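Local coordinates for periplasmic binding protein/LacI transcriptional regulator (Burkholderia graminis C4D1M, PDB 5HQJ) that binds D-arabinose in its pyranose form and probably serves as the periplasmic sugar-binding component of an ABC transporter, at residues A[141-146]-A[240-245]. Sequence-based numbering, arbitrary orientation.
Sequences ETMGKA and KLEVLA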
ATOM      1  N   GLU A 141     -12.386  -3.636  13.534  1.00 11.95           N
ATOM      2  CA  GLU A 141     -12.525  -4.290  14.837  1.00 12.82           C
ATOM      3  C   GLU A 141     -11.721  -3.544  15.886  1.00 12.26           C
ATOM      4  O   GLU A 141     -12.189  -3.322  17.011  1.00 13.02           O
ATOM      5  CB  GLU A 141     -12.067  -5.740  14.764  1.00 18.45           C
ATOM      6  CG  GLU A 141     -12.838  -6.555  13.775  1.00 64.41           C
ATOM      7  CD  GLU A 141     -12.113  -7.812  13.310  1.00117.94           C
ATOM      8  OE1 GLU A 141     -12.697  -8.560  12.499  1.00115.82           O
ATOM      9  OE2 GLU A 141     -10.963  -8.050  13.736  1.00142.56           O
ATOM     10  N   THR A 142     -10.497  -3.169  15.533  1.00 11.00           N
ATOM     11  CA  THR A 142      -9.656  -2.432  16.442  1.00 13.01           C
ATOM     12  C   THR A 142     -10.357  -1.134  16.878  1.00 10.02           C
ATOM     13  O   THR A 142     -10.437  -0.771  18.070  1.00 13.92           O
ATOM     14  CB  THR A 142      -8.303  -2.114  15.805  1.00 11.46           C
ATOM     15  OG1 THR A 142      -7.573  -3.327  15.473  1.00 17.28           O
ATOM     16  CG2 THR A 142      -7.483  -1.258  16.763  1.00 16.99           C
HETATM   17  N   MSE A 143     -10.870  -0.383  15.898  1.00  9.48           N
HETATM   18  CA  MSE A 143     -11.570   0.833  16.207  1.00 11.59           C
HETATM   19  C   MSE A 143     -12.829   0.623  17.055  1.00 13.91           C
HETATM   20  O   MSE A 143     -13.080   1.358  17.997  1.00 12.18           O
HETATM   21  CB  MSE A 143     -11.937   1.554  14.895  1.00 12.69           C
HETATM   22  CG  MSE A 143     -12.594   2.914  15.127  1.00  7.61           C
HETATM   23 SE   MSE A 143     -11.283   4.246  15.713  1.00 16.39          SE
HETATM   24  CE  MSE A 143     -10.320   4.621  14.051  1.00 12.11           C
ATOM     25  N   GLY A 144     -13.628  -0.381  16.702  1.00 11.44           N
ATOM     26  CA  GLY A 144     -14.880  -0.638  17.374  1.00 11.48           C
ATOM     27  C   GLY A 144     -14.655  -0.961  18.834  1.00 14.96           C
ATOM     28  O   GLY A 144     -15.374  -0.464  19.696  1.00 13.09           O
ATOM     29  N   LYS A 145     -13.622  -1.741  19.102  1.00 15.56           N
ATOM     30  CA  LYS A 145     -13.247  -2.078  20.475  1.00 14.40           C
ATOM     31  C   LYS A 145     -12.760  -0.813  21.192  1.00 17.11           C
ATOM     32  O   LYS A 145     -13.234  -0.461  22.288  1.00 19.23           O
ATOM     33  CB  LYS A 145     -12.193  -3.177  20.457  1.00 16.97           C
ATOM     34  CG  LYS A 145     -11.796  -3.734  21.805  1.00 41.51           C
ATOM     35  CD  LYS A 145     -10.788  -4.867  21.589  1.00100.79           C
ATOM     36  CE  LYS A 145     -10.501  -5.666  22.850  1.00103.33           C
ATOM     37  NZ  LYS A 145      -9.972  -4.831  23.960  1.00109.54           N
ATOM     38  N   ALA A 146     -11.882  -0.060  20.538  1.00 17.36           N
ATOM     39  CA  ALA A 146     -11.337   1.147  21.160  1.00 13.12           C
ATOM     40  C   ALA A 146     -12.383   2.194  21.510  1.00 16.80           C
ATOM     41  O   ALA A 146     -12.253   2.880  22.534  1.00 19.73           O
ATOM     42  CB  ALA A 146     -10.277   1.760  20.261  1.00 12.92           C
ATOM     43  N   LYS A 240      -7.984  12.752  22.294  1.00 17.77           N
ATOM     44  CA  LYS A 240      -9.438  12.696  22.174  1.00 14.47           C
ATOM     45  C   LYS A 240      -9.873  11.734  21.086  1.00 19.13           C
ATOM     46  O   LYS A 240     -10.953  11.108  21.126  1.00 19.46           O
ATOM     47  CB  LYS A 240      -9.967  14.116  21.909  1.00 34.67           C
ATOM     48  CG  LYS A 240     -11.384  14.219  21.391  1.00 69.66           C
ATOM     49  CD  LYS A 240     -11.930  15.647  21.539  1.00 73.97           C
ATOM     50  CE  LYS A 240     -13.330  15.795  20.938  1.00 80.81           C
ATOM     51  NZ  LYS A 240     -13.607  14.827  19.831  1.00 82.91           N
ATOM     52  N   LEU A 241      -9.014  11.608  20.098  1.00 16.22           N
ATOM     53  CA  LEU A 241      -9.320  10.790  18.939  1.00 17.95           C
ATOM     54  C   LEU A 241      -8.584   9.489  18.976  1.00 13.97           C
ATOM     55  O   LEU A 241      -7.431   9.425  19.414  1.00 21.17           O
ATOM     56  CB  LEU A 241      -8.923  11.514  17.670  1.00 19.81           C
ATOM     57  CG  LEU A 241      -9.719  12.688  17.175  1.00 30.26           C
ATOM     58  CD1 LEU A 241      -8.995  13.171  15.940  1.00 18.39           C
ATOM     59  CD2 LEU A 241     -11.157  12.310  16.886  1.00 47.50           C
ATOM     60  N   GLU A 242      -9.226   8.453  18.468  1.00 12.45           N
ATOM     61  CA  GLU A 242      -8.541   7.239  18.178  1.00 11.72           C
ATOM     62  C   GLU A 242      -8.134   7.214  16.707  1.00 14.05           C
ATOM     63  O   GLU A 242      -9.005   7.194  15.813  1.00 13.13           O
ATOM     64  CB  GLU A 242      -9.459   6.066  18.511  1.00 18.26           C
ATOM     65  CG  GLU A 242      -8.786   4.750  18.679  1.00 28.82           C
ATOM     66  CD  GLU A 242      -8.003   4.630  19.990  1.00 34.00           C
ATOM     67  OE1 GLU A 242      -8.323   5.315  20.989  1.00 31.04           O
ATOM     68  OE2 GLU A 242      -7.068   3.820  20.008  1.00 31.38           O
ATOM     69  N   VAL A 243      -6.828   7.183  16.469  1.00 13.19           N
ATOM     70  CA  VAL A 243      -6.274   7.269  15.135  1.00 10.31           C
ATOM     71  C   VAL A 243      -5.544   5.981  14.772  1.00  9.98           C
ATOM     72  O   VAL A 243      -4.608   5.553  15.434  1.00 11.75           O
ATOM     73  CB  VAL A 243      -5.297   8.467  14.998  1.00 14.86           C
ATOM     74  CG1 VAL A 243      -4.677   8.517  13.578  1.00 11.67           C
ATOM     75  CG2 VAL A 243      -6.002   9.780  15.370  1.00 10.92           C
ATOM     76  N   LEU A 244      -5.986   5.359  13.701  1.00  9.86           N
ATOM     77  CA  LEU A 244      -5.366   4.154  13.155  1.00  9.58           C
ATOM     78  C   LEU A 244      -4.844   4.470  11.762  1.00  9.67           C
ATOM     79  O   LEU A 244      -5.558   5.058  10.943  1.00 10.97           O
ATOM     80  CB  LEU A 244      -6.367   2.996  13.102  1.00 11.29           C
ATOM     81  CG  LEU A 244      -7.026   2.595  14.416  1.00 12.75           C
ATOM     82  CD1 LEU A 244      -8.010   1.400  14.235  1.00 11.63           C
ATOM     83  CD2 LEU A 244      -5.951   2.183  15.442  1.00 13.02           C
ATOM     84  N   ALA A 245      -3.602   4.108  11.491  1.00  9.58           N
ATOM     85  CA  ALA A 245      -2.968   4.523  10.266  1.00 10.51           C
ATOM     86  C   ALA A 245      -2.313   3.322   9.616  1.00 14.93           C
ATOM     87  O   ALA A 245      -2.221   2.289  10.226  1.00 16.58           O
ATOM     88  CB  ALA A 245      -1.934   5.621  10.534  1.00 10.21           C
TER
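The last turns of helix 132-146, at residues 141-146, lie over strand 242-245 with their axes 9.6 Å apart and nearly antiparallel, at 169°. Ala146 comes nearest in the backbone to Glu242; going back along the helix, Met143, a selenomethionine, spans Glu242 and Leu244, and Thr142 meets Leu244. Met143 takes a slightly larger share of the packing than Leu244 and Glu242. With CG anti to the backbone N (chi1 -176°) and the chain bent at its next two torsions, its selenium is brought down beside Glu242, with SE of Met143 3.8 Å from CB of Glu242. Beyond it, the methyl settles against the strand backbone, CE of Met143 lying 3.4 Å from O of Glu242, and also abuts the branch point of Leu244, with CE of Met143 3.9 Å from CG of Leu244. Leu244 answers from the strand: its CD1 fits between Thr142 and Met143, meeting CG2 of Thr142 at 3.7 Å and the Met143 backbone N at 3.8 Å. OG1 of Thr142 hydrogen-bonds to O of Thr138, one turn back in the helix, while CG2 faces the leucine. At the other end, the bent chain of Glu242 lies against the Ala146 methyl, CG and CD of Glu242 each 3.7 Å from CB of Ala146, a van der Waals contact of the acid's stem and carboxylate carbon. Glu242 and Leu244 also pair through their backbones with strand 211-216, whose Phe215 gives Met143 a further neighbour. This is packing away from the sugar pocket, the Leu244 side chain being about 13 Å from the bound arabinose. Here a helix covers one face of a largely parallel sheet in a three-layer alpha/beta/alpha lobe, one of the two lobes of a type I periplasmic binding protein.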